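Local structure of putative modulator of DNA gyrase (Bacteroides thetaiotaomicron, 1VPB) at residues 22-27 with 89-94; 164-169 with 190-195; 244-249 with 445-450; 292-297 with 319-324. The protein is a putative modulator of DNA gyrase from the peptidase U62 family and probably acts as a metallopeptidase. All coordinates share one frame; numbering follows the deposited sequence. Where two conformers were deposited one is given.

The four contacts are spread over the whole chain, and none touches another. Contact 1 joins two helices that both lie against the six-stranded antiparallel sheet. Contact 2 joins two long strands of that same sheet, its centre about 37 Å from that of contact 1. Contacts 3 and 4 belong to two other sheets, both in the C-terminal family region. Contact 4 is nested inside the long loop closed by contact 3, and their nearest atoms are about 13 Å apart. Contacts 1 and 3 lie on opposite sides of the chain's centre, with centres about 59 Å apart. None of the four identifies a catalytic site for the probable metallopeptidase activity.

Contact 1. Residues 22-27 with 89-94; sequences AQWAMD and ELETFI
Leu-90 points its CB toward segment 22-27. Its CA lies 7.9 Å from Ala-25 CA, the closest pair of CA atoms across the two segments. Its CD1 reaches Trp-24 CZ3 at 3.7 Å, and its CB leans on the same corner of the indole. The two side chains cross obliquely. Trp-24 can make this contact because its CG stands anti to the backbone N (chi1 169°), which sends the six-membered ring across to the other helix. Next comes Glu-91, whose chain crosses the indole at about a right angle. Glu-91 CG sits in the ring plane, at the edge, 3.6 Å from Trp-24 CZ2. Its carboxylate is nearly coplanar with the indole, at 17°, and OE2 is 3.8 Å from Trp-24 CZ2. The contact joins helix 16-31 to helix 87-101. Their local axes run 11.1 Å apart at 40°. Both helices lie against the six-stranded antiparallel sheet: the first rests on strands 36-52 and 159-177, the second on strand 76-82. Arg-87 makes a cation-pi contact with Trp-24. Replacing Trp-24 by an alanine would probably loosen the helix pair, since Leu-90 and Glu-91 would lose the ring they pack against. Phe-93 turns to other neighbours, among them Ser-63 of the second subunit. Ile-94 also points toward segment 22-27. Its CD1 comes to 4.1 Å from Ala-25 CB and, more loosely, to 4.3 Å from Trp-24 CZ3. Tyr-28, one turn on from Trp-24, touches both Glu-91 and Ile-94.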
loop_
_atom_site.group_PDB
_atom_site.type_symbol
_atom_site.label_atom_id
_atom_site.label_comp_id
_atom_site.label_asym_id
_atom_site.label_seq_id
_atom_site.Cartn_x
_atom_site.Cartn_y
_atom_site.Cartn_z
ATOM N N ALA A 22 0.706 -29.926 4.435
ATOM C CA ALA A 22 0.787 -29.086 5.652
ATOM C C ALA A 22 1.204 -29.881 6.864
ATOM O O ALA A 22 2.008 -29.410 7.682
ATOM C CB ALA A 22 -0.505 -28.397 5.912
ATOM N N GLN A 23 0.716 -31.120 6.980
ATOM C CA GLN A 23 1.014 -31.967 8.100
ATOM C C GLN A 23 2.490 -32.382 8.034
ATOM O O GLN A 23 3.156 -32.459 9.069
ATOM C CB GLN A 23 0.086 -33.200 8.088
ATOM C CG GLN A 23 -1.366 -32.893 8.518
ATOM C CD GLN A 23 -2.364 -33.956 7.995
ATOM O OE1 GLN A 23 -1.956 -35.090 7.639
ATOM N NE2 GLN A 23 -3.642 -33.577 7.912
ATOM N N TRP A 24 2.979 -32.624 6.827
ATOM C CA TRP A 24 4.395 -32.983 6.608
ATOM C C TRP A 24 5.289 -31.808 7.045
ATOM O O TRP A 24 6.250 -32.009 7.796
ATOM C CB TRP A 24 4.635 -33.316 5.155
ATOM C CG TRP A 24 6.110 -33.424 4.872
ATOM C CD1 TRP A 24 6.882 -34.534 4.988
ATOM C CD2 TRP A 24 6.987 -32.354 4.506
ATOM N NE1 TRP A 24 8.193 -34.230 4.707
ATOM C CE2 TRP A 24 8.280 -32.900 4.380
ATOM C CE3 TRP A 24 6.798 -31.003 4.210
ATOM C CZ2 TRP A 24 9.387 -32.128 4.028
ATOM C CZ3 TRP A 24 7.889 -30.241 3.849
ATOM C CH2 TRP A 24 9.175 -30.802 3.771
ATOM N N ALA A 25 4.892 -30.587 6.693
ATOM C CA ALA A 25 5.671 -29.391 7.042
ATOM C C ALA A 25 5.715 -29.185 8.539
ATOM O O ALA A 25 6.771 -28.851 9.076
ATOM C CB ALA A 25 5.155 -28.147 6.332
ATOM N N MET A 26 4.571 -29.388 9.222
ATOM C CA MET A 26 4.531 -29.302 10.682
ATOM C C MET A 26 5.529 -30.293 11.293
ATOM O O MET A 26 6.342 -29.975 12.172
ATOM C CB MET A 26 3.105 -29.587 11.169
ATOM C CG MET A 26 2.996 -29.716 12.633
ATOM S SD MET A 26 3.320 -28.170 13.489
ATOM C CE MET A 26 1.693 -27.502 13.284
ATOM N N ASP A 27 5.407 -31.549 10.861
ATOM C CA ASP A 27 6.240 -32.622 11.393
ATOM C C ASP A 27 7.721 -32.311 11.143
ATOM O O ASP A 27 8.539 -32.509 12.048
ATOM C CB ASP A 27 5.802 -33.956 10.781
ATOM C CG ASP A 27 6.701 -35.092 11.169
ATOM O OD1 ASP A 27 6.563 -35.554 12.327
ATOM O OD2 ASP A 27 7.557 -35.558 10.384
ATOM N N GLU A 89 12.876 -28.457 -1.737
ATOM C CA GLU A 89 13.110 -27.053 -1.487
ATOM C C GLU A 89 12.448 -26.624 -0.164
ATOM O O GLU A 89 13.001 -25.757 0.517
ATOM C CB GLU A 89 12.685 -26.151 -2.638
ATOM C CG GLU A 89 11.225 -26.199 -3.011
ATOM C CD GLU A 89 10.958 -25.611 -4.396
ATOM O OE1 GLU A 89 11.887 -24.966 -4.962
ATOM O OE2 GLU A 89 9.805 -25.799 -4.893
ATOM N N LEU A 90 11.300 -27.197 0.193
ATOM C CA LEU A 90 10.679 -26.857 1.488
ATOM C C LEU A 90 11.557 -27.274 2.638
ATOM O O LEU A 90 11.648 -26.570 3.650
ATOM C CB LEU A 90 9.280 -27.504 1.706
ATOM C CG LEU A 90 8.073 -26.809 1.121
ATOM C CD1 LEU A 90 6.853 -27.695 1.361
ATOM C CD2 LEU A 90 7.866 -25.454 1.736
ATOM N N GLU A 91 12.194 -28.434 2.546
ATOM C CA GLU A 91 13.114 -28.878 3.630
ATOM C C GLU A 91 14.194 -27.829 3.915
ATOM O O GLU A 91 14.435 -27.436 5.071
ATOM C CB GLU A 91 13.776 -30.231 3.288
ATOM C CG GLU A 91 12.805 -31.420 3.343
ATOM C CD GLU A 91 13.439 -32.768 3.064
ATOM O OE1 GLU A 91 14.633 -32.785 2.687
ATOM O OE2 GLU A 91 12.767 -33.807 3.283
ATOM N N THR A 92 14.849 -27.375 2.858
ATOM C CA THR A 92 15.876 -26.342 2.985
ATOM C C THR A 92 15.314 -25.045 3.530
ATOM O O THR A 92 15.948 -24.442 4.404
ATOM C CB THR A 92 16.483 -26.081 1.609
ATOM O OG1 THR A 92 17.149 -27.277 1.222
ATOM C CG2 THR A 92 17.584 -24.999 1.663
ATOM N N PHE A 93 14.169 -24.611 2.997
ATOM C CA PHE A 93 13.577 -23.366 3.405
ATOM C C PHE A 93 13.216 -23.389 4.892
ATOM O O PHE A 93 13.445 -22.413 5.630
ATOM C CB PHE A 93 12.317 -23.079 2.565
ATOM C CG PHE A 93 11.714 -21.723 2.823
ATOM C CD1 PHE A 93 12.405 -20.555 2.529
ATOM C CD2 PHE A 93 10.499 -21.632 3.385
ATOM C CE1 PHE A 93 11.859 -19.332 2.820
ATOM C CE2 PHE A 93 9.927 -20.412 3.634
ATOM C CZ PHE A 93 10.573 -19.289 3.332
ATOM N N ILE A 94 12.566 -24.475 5.322
ATOM C CA ILE A 94 12.160 -24.596 6.738
ATOM C C ILE A 94 13.387 -24.684 7.637
ATOM O O ILE A 94 13.459 -24.010 8.633
ATOM C CB ILE A 94 11.238 -25.826 6.937
ATOM C CG1 ILE A 94 9.919 -25.543 6.193
ATOM C CG2 ILE A 94 10.923 -26.049 8.373
ATOM C CD1 ILE A 94 9.016 -26.777 6.075
#

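Contact 2. Residues 164-169 with 190-195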
loop_
_atom_site.group_PDB
_atom_site.type_symbol
_atom_site.label_atom_id
_atom_site.label_comp_id
_atom_site.label_asym_id
_atom_site.label_seq_id
_atom_site.Cartn_x
_atom_site.Cartn_y
_atom_site.Cartn_z
ATOM N N SER A 164 -16.462 1.617 -13.880
ATOM C CA SER A 164 -17.123 0.577 -13.114
ATOM C C SER A 164 -16.206 -0.631 -12.999
ATOM O O SER A 164 -15.280 -0.829 -13.806
ATOM C CB SER A 164 -18.449 0.175 -13.774
ATOM O OG SER A 164 -18.285 -0.204 -15.118
ATOM N N SER A 165 -16.492 -1.462 -12.039
ATOM C CA SER A 165 -15.661 -2.608 -11.746
ATOM C C SER A 165 -16.486 -3.774 -11.249
ATOM O O SER A 165 -17.481 -3.593 -10.514
ATOM C CB SER A 165 -14.671 -2.257 -10.630
ATOM O OG SER A 165 -13.929 -1.098 -11.001
ATOM N N TYR A 166 -16.022 -4.968 -11.593
ATOM C CA TYR A 166 -16.455 -6.208 -10.987
ATOM C C TYR A 166 -15.253 -6.870 -10.335
ATOM O O TYR A 166 -14.166 -6.897 -10.903
ATOM C CB TYR A 166 -17.031 -7.139 -12.080
ATOM C CG TYR A 166 -17.291 -8.537 -11.592
ATOM C CD1 TYR A 166 -16.269 -9.466 -11.455
ATOM C CD2 TYR A 166 -18.576 -8.914 -11.125
ATOM C CE1 TYR A 166 -16.512 -10.739 -10.943
ATOM C CE2 TYR A 166 -18.802 -10.156 -10.592
ATOM C CZ TYR A 166 -17.785 -11.083 -10.531
ATOM O OH TYR A 166 -17.992 -12.357 -10.037
ATOM N N GLY A 167 -15.416 -7.410 -9.149
ATOM C CA GLY A 167 -14.411 -8.246 -8.519
ATOM C C GLY A 167 -15.039 -9.488 -7.892
ATOM O O GLY A 167 -16.141 -9.436 -7.394
ATOM N N ASP A 168 -14.317 -10.596 -7.884
ATOM C CA ASP A 168 -14.692 -11.694 -7.039
ATOM C C ASP A 168 -13.471 -12.434 -6.520
ATOM O O ASP A 168 -12.332 -12.165 -6.913
ATOM C CB ASP A 168 -15.695 -12.638 -7.715
ATOM C CG ASP A 168 -15.102 -13.486 -8.857
ATOM O OD1 ASP A 168 -13.894 -13.889 -8.760
ATOM O OD2 ASP A 168 -15.838 -13.782 -9.830
ATOM N N GLY A 169 -13.710 -13.333 -5.596
ATOM C CA GLY A 169 -12.664 -14.236 -5.112
ATOM C C GLY A 169 -13.152 -15.383 -4.288
ATOM O O GLY A 169 -14.309 -15.391 -3.812
ATOM N N TYR A 190 -18.014 -11.286 -3.819
ATOM C CA TYR A 190 -18.286 -10.653 -5.074
ATOM C C TYR A 190 -18.541 -9.175 -4.827
ATOM O O TYR A 190 -19.095 -8.808 -3.784
ATOM C CB TYR A 190 -19.573 -11.214 -5.693
ATOM C CG TYR A 190 -19.614 -12.722 -5.837
ATOM C CD1 TYR A 190 -20.048 -13.526 -4.788
ATOM C CD2 TYR A 190 -19.237 -13.348 -7.020
ATOM C CE1 TYR A 190 -20.077 -14.918 -4.917
ATOM C CE2 TYR A 190 -19.281 -14.729 -7.154
ATOM C CZ TYR A 190 -19.700 -15.504 -6.111
ATOM O OH TYR A 190 -19.793 -16.889 -6.229
ATOM N N SER A 191 -18.137 -8.340 -5.775
ATOM C CA SER A 191 -18.364 -6.904 -5.643
ATOM C C SER A 191 -18.544 -6.212 -6.950
ATOM O O SER A 191 -17.975 -6.611 -7.979
ATOM C CB SER A 191 -17.220 -6.272 -4.872
ATOM O OG SER A 191 -17.572 -4.965 -4.468
ATOM N N LEU A 192 -19.358 -5.147 -6.930
ATOM C CA LEU A 192 -19.548 -4.291 -8.078
ATOM C C LEU A 192 -19.444 -2.863 -7.614
ATOM O O LEU A 192 -19.918 -2.508 -6.535
ATOM C CB LEU A 192 -20.922 -4.496 -8.719
ATOM C CG LEU A 192 -21.143 -5.738 -9.593
ATOM C CD1 LEU A 192 -22.675 -5.992 -9.731
ATOM C CD2 LEU A 192 -20.505 -5.553 -10.928
ATOM N N SER A 193 -18.842 -2.025 -8.425
ATOM C CA SER A 193 -18.677 -0.637 -8.070
ATOM C C SER A 193 -18.766 0.285 -9.270
ATOM O O SER A 193 -18.643 -0.111 -10.440
ATOM C CB SER A 193 -17.352 -0.413 -7.321
ATOM O OG SER A 193 -16.267 -0.501 -8.202
ATOM N N ALA A 194 -19.070 1.540 -8.966
ATOM C CA ALA A 194 -18.985 2.640 -9.934
ATOM C C ALA A 194 -18.187 3.787 -9.350
ATOM O O ALA A 194 -18.241 4.032 -8.159
ATOM C CB ALA A 194 -20.361 3.174 -10.320
ATOM N N ASP A 195 -17.502 4.517 -10.218
ATOM C CA ASP A 195 -16.850 5.763 -9.818
ATOM C C ASP A 195 -17.042 6.767 -10.953
ATOM O O ASP A 195 -16.845 6.452 -12.140
ATOM C CB ASP A 195 -15.382 5.535 -9.447
ATOM C CG ASP A 195 -14.574 5.046 -10.591
ATOM O OD1 ASP A 195 -14.258 5.893 -11.459
ATOM O OD2 ASP A 195 -14.208 3.856 -10.729
HETATM O O HOH W 1 -15.439 1.508 -10.263
#
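Tyr-166 reaches along the strand pair from Leu-192 to Tyr-190. Its CG is anti to the backbone N (chi1 170°), so the ring runs along the sheet toward Asp-168. CB starts beside Leu-192 CD2, at 4.0 Å. One step out, Tyr-166 CD2 meets that same methyl, Leu-192 CD2, at 3.9 Å, with the methyl at the ring edge. At the tip, Tyr-166 OH lies in the plane of the Tyr-190 ring, 3.4 Å from Tyr-190 CD2. The two tyrosines lie side by side and point the same way. The hydroxyl donates a short bond of 2.6 Å from Tyr-166 OH to Asp-168 OD2, using the anti lone pair of that oxygen. Lys-141 makes a salt bridge to the same OD2. Asp-168 CB also packs on Tyr-190 CD2, at 3.7 Å.

The strands form an antiparallel hairpin, 159-177 with 181-198. Ser-165 with Ser-193 and Gly-167 with Ser-191 are its hydrogen-bonded pairs here. Gly-167 N to Ser-191 O is the straightest bond of the four, at 168°, while Ser-191 N to Gly-167 O is the shortest, at 2.8 Å. Helices 138-150 and 225-234 pack on the face bearing Tyr-166, Leu-192 and Ala-194. On the other face, one water bonds to Ser-165 OG and Ser-193 OG and donates to Asp-195 OD2 at 2.7 Å. Asp-195 OD1 makes a salt bridge with Arg-52.

Contact 3. Residues 244-249 with 445-450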
loop_
_atom_site.group_PDB
_atom_site.type_symbol
_atom_site.label_atom_id
_atom_site.label_comp_id
_atom_site.label_asym_id
_atom_site.label_seq_id
_atom_site.Cartn_x
_atom_site.Cartn_y
_atom_site.Cartn_z
ATOM N N SER A 244 -18.287 28.440 11.696
ATOM C CA SER A 244 -17.718 27.559 12.705
ATOM C C SER A 244 -18.578 27.547 13.963
ATOM O O SER A 244 -19.209 28.555 14.303
ATOM C CB SER A 244 -16.310 28.020 13.042
ATOM O OG SER A 244 -15.497 27.813 11.913
ATOM N N GLY A 245 -18.618 26.409 14.645
ATOM C CA GLY A 245 -19.289 26.339 15.935
ATOM C C GLY A 245 -19.804 24.953 16.228
ATOM O O GLY A 245 -19.383 23.990 15.606
ATOM N N LYS A 246 -20.726 24.852 17.183
ATOM C CA LYS A 246 -21.308 23.537 17.522
ATOM C C LYS A 246 -22.439 23.229 16.572
ATOM O O LYS A 246 -23.266 24.111 16.317
ATOM C CB LYS A 246 -21.946 23.583 18.907
ATOM C CG LYS A 246 -21.000 23.875 20.058
ATOM C CD LYS A 246 -20.160 22.706 20.373
ATOM C CE LYS A 246 -19.193 23.014 21.499
ATOM N NZ LYS A 246 -18.550 21.791 21.920
ATOM N N TYR A 247 -22.531 21.976 16.148
ATOM C CA TYR A 247 -23.677 21.505 15.369
ATOM C C TYR A 247 -24.016 20.107 15.829
ATOM O O TYR A 247 -23.156 19.381 16.292
ATOM C CB TYR A 247 -23.322 21.398 13.886
ATOM C CG TYR A 247 -23.079 22.710 13.156
ATOM C CD1 TYR A 247 -21.824 23.320 13.165
ATOM C CD2 TYR A 247 -24.093 23.304 12.408
ATOM C CE1 TYR A 247 -21.599 24.519 12.458
ATOM C CE2 TYR A 247 -23.872 24.475 11.713
ATOM C CZ TYR A 247 -22.629 25.077 11.734
ATOM O OH TYR A 247 -22.425 26.258 11.033
ATOM N N THR A 248 -25.258 19.699 15.612
ATOM C CA THR A 248 -25.601 18.277 15.644
ATOM C C THR A 248 -24.948 17.594 14.433
ATOM O O THR A 248 -25.119 18.063 13.305
ATOM C CB THR A 248 -27.093 18.096 15.512
ATOM O OG1 THR A 248 -27.772 18.791 16.575
ATOM C CG2 THR A 248 -27.494 16.622 15.638
ATOM N N MET A 249 -24.216 16.513 14.654
ATOM C CA MET A 249 -23.595 15.792 13.549
ATOM C C MET A 249 -24.369 14.521 13.226
ATOM O O MET A 249 -24.565 13.674 14.085
ATOM C CB MET A 249 -22.138 15.445 13.866
ATOM C CG MET A 249 -21.460 14.720 12.717
ATOM S SD MET A 249 -19.704 14.420 12.840
ATOM C CE MET A 249 -19.570 13.470 14.324
ATOM N N GLY A 445 -23.782 18.416 19.764
ATOM C CA GLY A 445 -22.801 19.376 20.280
ATOM C C GLY A 445 -21.390 19.074 19.814
ATOM O O GLY A 445 -20.469 18.963 20.618
ATOM N N VAL A 446 -21.244 18.920 18.500
ATOM C CA VAL A 446 -19.963 18.562 17.890
ATOM C C VAL A 446 -19.377 19.834 17.250
ATOM O O VAL A 446 -20.101 20.612 16.628
ATOM C CB VAL A 446 -20.137 17.467 16.832
ATOM C CG1 VAL A 446 -18.820 17.163 16.106
ATOM C CG2 VAL A 446 -20.676 16.182 17.481
ATOM N N ASP A 447 -18.065 20.015 17.419
ATOM C CA ASP A 447 -17.330 21.162 16.905
ATOM C C ASP A 447 -16.905 21.000 15.459
ATOM O O ASP A 447 -16.244 20.010 15.093
ATOM C CB ASP A 447 -16.099 21.426 17.780
ATOM C CG ASP A 447 -16.430 22.237 18.975
ATOM O OD1 ASP A 447 -16.847 23.412 18.786
ATOM O OD2 ASP A 447 -16.301 21.793 20.121
ATOM N N PHE A 448 -17.323 21.982 14.655
ATOM C CA PHE A 448 -16.887 22.120 13.257
ATOM C C PHE A 448 -16.213 23.478 13.098
ATOM O O PHE A 448 -16.723 24.496 13.601
ATOM C CB PHE A 448 -18.060 22.040 12.276
ATOM C CG PHE A 448 -18.758 20.720 12.260
ATOM C CD1 PHE A 448 -19.675 20.396 13.271
ATOM C CD2 PHE A 448 -18.542 19.808 11.227
ATOM C CE1 PHE A 448 -20.338 19.189 13.260
ATOM C CE2 PHE A 448 -19.185 18.582 11.210
ATOM C CZ PHE A 448 -20.085 18.259 12.236
ATOM N N SER A 449 -15.103 23.479 12.366
ATOM C CA SER A 449 -14.352 24.705 12.090
ATOM C C SER A 449 -13.855 24.745 10.653
ATOM O O SER A 449 -13.600 23.713 10.045
ATOM C CB SER A 449 -13.165 24.775 13.027
ATOM O OG SER A 449 -12.477 23.535 13.021
ATOM N N GLY A 450 -13.676 25.949 10.127
ATOM C CA GLY A 450 -13.227 26.118 8.739
ATOM C C GLY A 450 -11.766 25.754 8.497
ATOM O O GLY A 450 -10.917 26.044 9.354
#
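Strand 446-450, almost at the C-terminus, pairs antiparallel with strand 245-251 in a mixed sheet of the C-terminal region. Two hydrogen-bonded pairs tie them, Gly-245 with Phe-448 and Tyr-247 with Val-446. Phe-448 N to Gly-245 O is nearly straight, with 3.0 Å and 174° at the hydrogen. Tyr-247 N to Val-446 O is shorter, at 2.8 Å. The pairing is continued by a side chain: Gly-450 N donates to Ser-244 OG at 3.2 Å. At the backbone angles of Gly-245, a CB would jam against the carbonyl of Ser-244.

Strand 446-450 lies between two partners, since Asp-447 and Ser-449 also bond by their backbones to strand 402-413. The chain turns a corner at Gly-445 just before it. One face of the pair carries a salt bridge. Lys-246 bends at chi2 (-74°), and its NZ meets Asp-447 OD2 at 2.9 Å from above the carboxylate plane.

The other face is mostly apolar. The Tyr-247 and Phe-448 rings are almost perpendicular, at 89°, and meet obliquely, with Tyr-247 CD1 3.6 Å from Phe-448 CD1. Tyr-247 OH bonds back to Gln-243 O. Met-249 crosses the far edge of the Phe-448 ring at about a right angle. Its CG is 3.8 Å from Phe-448 CZ, and its SD lies 5.1 Å from the centroid of that ring, an oblique Met-aromatic contact. Met-249 CB also touches Val-446 CG2 at 4.0 Å. Ile-372 and Met-410, on neighbouring strands, pack against Phe-448.

Contact 4. Residues 292-297 with 319-324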
loop_
_atom_site.group_PDB
_atom_site.type_symbol
_atom_site.label_atom_id
_atom_site.label_comp_id
_atom_site.label_asym_id
_atom_site.label_seq_id
_atom_site.Cartn_x
_atom_site.Cartn_y
_atom_site.Cartn_z
ATOM N N LEU A 292 -24.862 3.831 23.054
ATOM C CA LEU A 292 -23.818 3.001 22.444
ATOM C C LEU A 292 -23.807 1.606 23.053
ATOM O O LEU A 292 -23.258 1.371 24.108
ATOM C CB LEU A 292 -22.429 3.612 22.608
ATOM C CG LEU A 292 -21.215 2.841 22.044
ATOM C CD1 LEU A 292 -21.456 2.564 20.564
ATOM C CD2 LEU A 292 -19.897 3.577 22.256
ATOM N N THR A 293 -24.408 0.698 22.315
ATOM C CA THR A 293 -24.316 -0.713 22.564
ATOM C C THR A 293 -23.785 -1.394 21.321
ATOM O O THR A 293 -24.292 -1.221 20.201
ATOM C CB THR A 293 -25.717 -1.248 22.984
ATOM O OG1 THR A 293 -26.074 -0.677 24.235
ATOM C CG2 THR A 293 -25.678 -2.739 23.224
ATOM N N LEU A 294 -22.741 -2.178 21.540
ATOM C CA LEU A 294 -21.934 -2.730 20.486
ATOM C C LEU A 294 -21.510 -4.117 20.908
ATOM O O LEU A 294 -20.968 -4.295 21.986
ATOM C CB LEU A 294 -20.701 -1.878 20.265
ATOM C CG LEU A 294 -19.866 -2.230 19.026
ATOM C CD1 LEU A 294 -20.527 -1.921 17.686
ATOM C CD2 LEU A 294 -18.514 -1.508 19.117
ATOM N N THR A 295 -21.784 -5.111 20.057
ATOM C CA THR A 295 -21.368 -6.480 20.341
ATOM C C THR A 295 -20.503 -6.990 19.203
ATOM O O THR A 295 -20.608 -6.545 18.045
ATOM C CB THR A 295 -22.558 -7.430 20.547
ATOM O OG1 THR A 295 -23.396 -7.335 19.410
ATOM C CG2 THR A 295 -23.429 -6.995 21.691
ATOM N N ASP A 296 -19.705 -7.993 19.534
ATOM C CA ASP A 296 -18.969 -8.777 18.542
ATOM C C ASP A 296 -19.752 -10.078 18.349
ATOM O O ASP A 296 -20.041 -10.760 19.330
ATOM C CB ASP A 296 -17.549 -9.081 19.081
ATOM C CG ASP A 296 -16.628 -9.716 18.085
ATOM O OD1 ASP A 296 -16.865 -9.688 16.840
ATOM O OD2 ASP A 296 -15.615 -10.283 18.527
ATOM N N GLU A 297 -20.172 -10.330 17.118
ATOM C CA GLU A 297 -21.074 -11.419 16.764
ATOM C C GLU A 297 -20.418 -12.324 15.751
ATOM O O GLU A 297 -20.742 -12.244 14.572
ATOM C CB GLU A 297 -22.299 -10.809 16.106
ATOM C CG GLU A 297 -23.032 -9.903 17.068
ATOM C CD GLU A 297 -23.861 -10.646 18.033
ATOM O OE1 GLU A 297 -23.930 -11.933 17.921
ATOM O OE2 GLU A 297 -24.487 -9.910 18.860
ATOM N N ARG A 319 -19.334 -11.341 22.389
ATOM C CA ARG A 319 -18.952 -10.485 23.494
ATOM C C ARG A 319 -19.643 -9.124 23.400
ATOM O O ARG A 319 -19.839 -8.580 22.326
ATOM C CB ARG A 319 -17.449 -10.189 23.475
ATOM C CG ARG A 319 -16.578 -11.323 24.032
ATOM C CD ARG A 319 -15.113 -10.955 24.212
ATOM N NE ARG A 319 -14.355 -12.042 24.812
ATOM C CZ ARG A 319 -13.825 -13.071 24.144
ATOM N NH1 ARG A 319 -13.956 -13.170 22.831
ATOM N NH2 ARG A 319 -13.163 -14.005 24.803
ATOM N N SER A 320 -19.941 -8.596 24.571
ATOM C CA SER A 320 -20.320 -7.223 24.752
ATOM C C SER A 320 -19.035 -6.382 24.670
ATOM O O SER A 320 -18.124 -6.561 25.460
ATOM C CB SER A 320 -20.921 -7.028 26.137
ATOM O OG SER A 320 -21.186 -5.665 26.326
ATOM N N ILE A 321 -19.006 -5.454 23.728
ATOM C CA ILE A 321 -17.922 -4.464 23.676
ATOM C C ILE A 321 -18.327 -3.243 24.473
ATOM O O ILE A 321 -17.629 -2.890 25.448
ATOM C CB ILE A 321 -17.561 -4.103 22.241
ATOM C CG1 ILE A 321 -17.007 -5.350 21.547
ATOM C CG2 ILE A 321 -16.521 -2.954 22.233
ATOM C CD1 ILE A 321 -16.873 -5.234 20.081
ATOM N N PHE A 322 -19.468 -2.647 24.109
ATOM C CA PHE A 322 -20.094 -1.614 24.937
ATOM C C PHE A 322 -21.527 -2.041 25.255
ATOM O O PHE A 322 -22.259 -2.479 24.344
ATOM C CB PHE A 322 -20.171 -0.294 24.180
ATOM C CG PHE A 322 -18.862 0.396 24.025
ATOM C CD1 PHE A 322 -18.389 1.204 25.036
ATOM C CD2 PHE A 322 -18.138 0.287 22.846
ATOM C CE1 PHE A 322 -17.189 1.877 24.899
ATOM C CE2 PHE A 322 -16.907 0.912 22.718
ATOM C CZ PHE A 322 -16.445 1.715 23.755
ATOM N N ASP A 323 -21.896 -1.873 26.520
ATOM C CA ASP A 323 -23.275 -2.068 26.981
ATOM C C ASP A 323 -23.752 -0.743 27.567
ATOM O O ASP A 323 -23.344 -0.348 28.662
ATOM C CB ASP A 323 -23.263 -3.202 27.992
ATOM C CG ASP A 323 -24.629 -3.512 28.552
ATOM O OD1 ASP A 323 -25.648 -2.988 28.069
ATOM O OD2 ASP A 323 -24.742 -4.283 29.512
ATOM N N LYS A 324 -24.552 -0.036 26.776
ATOM C CA LYS A 324 -25.086 1.244 27.152
ATOM C C LYS A 324 -23.964 2.136 27.678
ATOM O O LYS A 324 -24.072 2.758 28.733
ATOM C CB LYS A 324 -26.205 1.066 28.209
ATOM C CG LYS A 324 -27.480 0.418 27.617
ATOM C CD LYS A 324 -28.569 0.245 28.683
ATOM C CE LYS A 324 -29.636 -0.738 28.224
ATOM N NZ LYS A 324 -30.274 -0.355 26.929
HETATM O O HOH W 2 -28.715 -1.730 24.986
HETATM O O HOH W 3 -15.681 -11.567 20.937
#
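Leu-294 O is gripped by two backbone donors. Ile-321 N reaches Leu-294 O at 2.9 Å, and Phe-322 N reaches Leu-294 O at 3.1 Å, in the carbonyl plane on a lone pair. Two residues facing one make a classic beta bulge in this antiparallel pair, and the register shifts by one. Leu-294 N answers with a bond of 2.9 Å to Phe-322 O.

Leu-292 CD2 stands over the centre of the Phe-322 ring, 3.7 Å from its centroid, a CH-pi contact. Leu-294 CD2 lies at the ring edge, 4.2 Å from Phe-322 CD2. An alanine here in place of Phe-322 would take the ring away from both leucines and would probably loosen the packing toward Met-263 of helix 256-265.

Lys-324 N donates to Thr-293 OG1 at 3.0 Å. A water joins that hydroxyl to Lys-324 NZ. At the other end, a second water donates to Asp-296 OD2 and accepts from Arg-319 NH1. Asp-296 OD1 takes bonds from Ser-350 N and Ile-351 N. Asp-296 OD2 and Arg-319 NH1 are 5.4 Å apart, so water mediates between these charges. With such donors and a cation nearby, Asp-296 is likely to stay ionised.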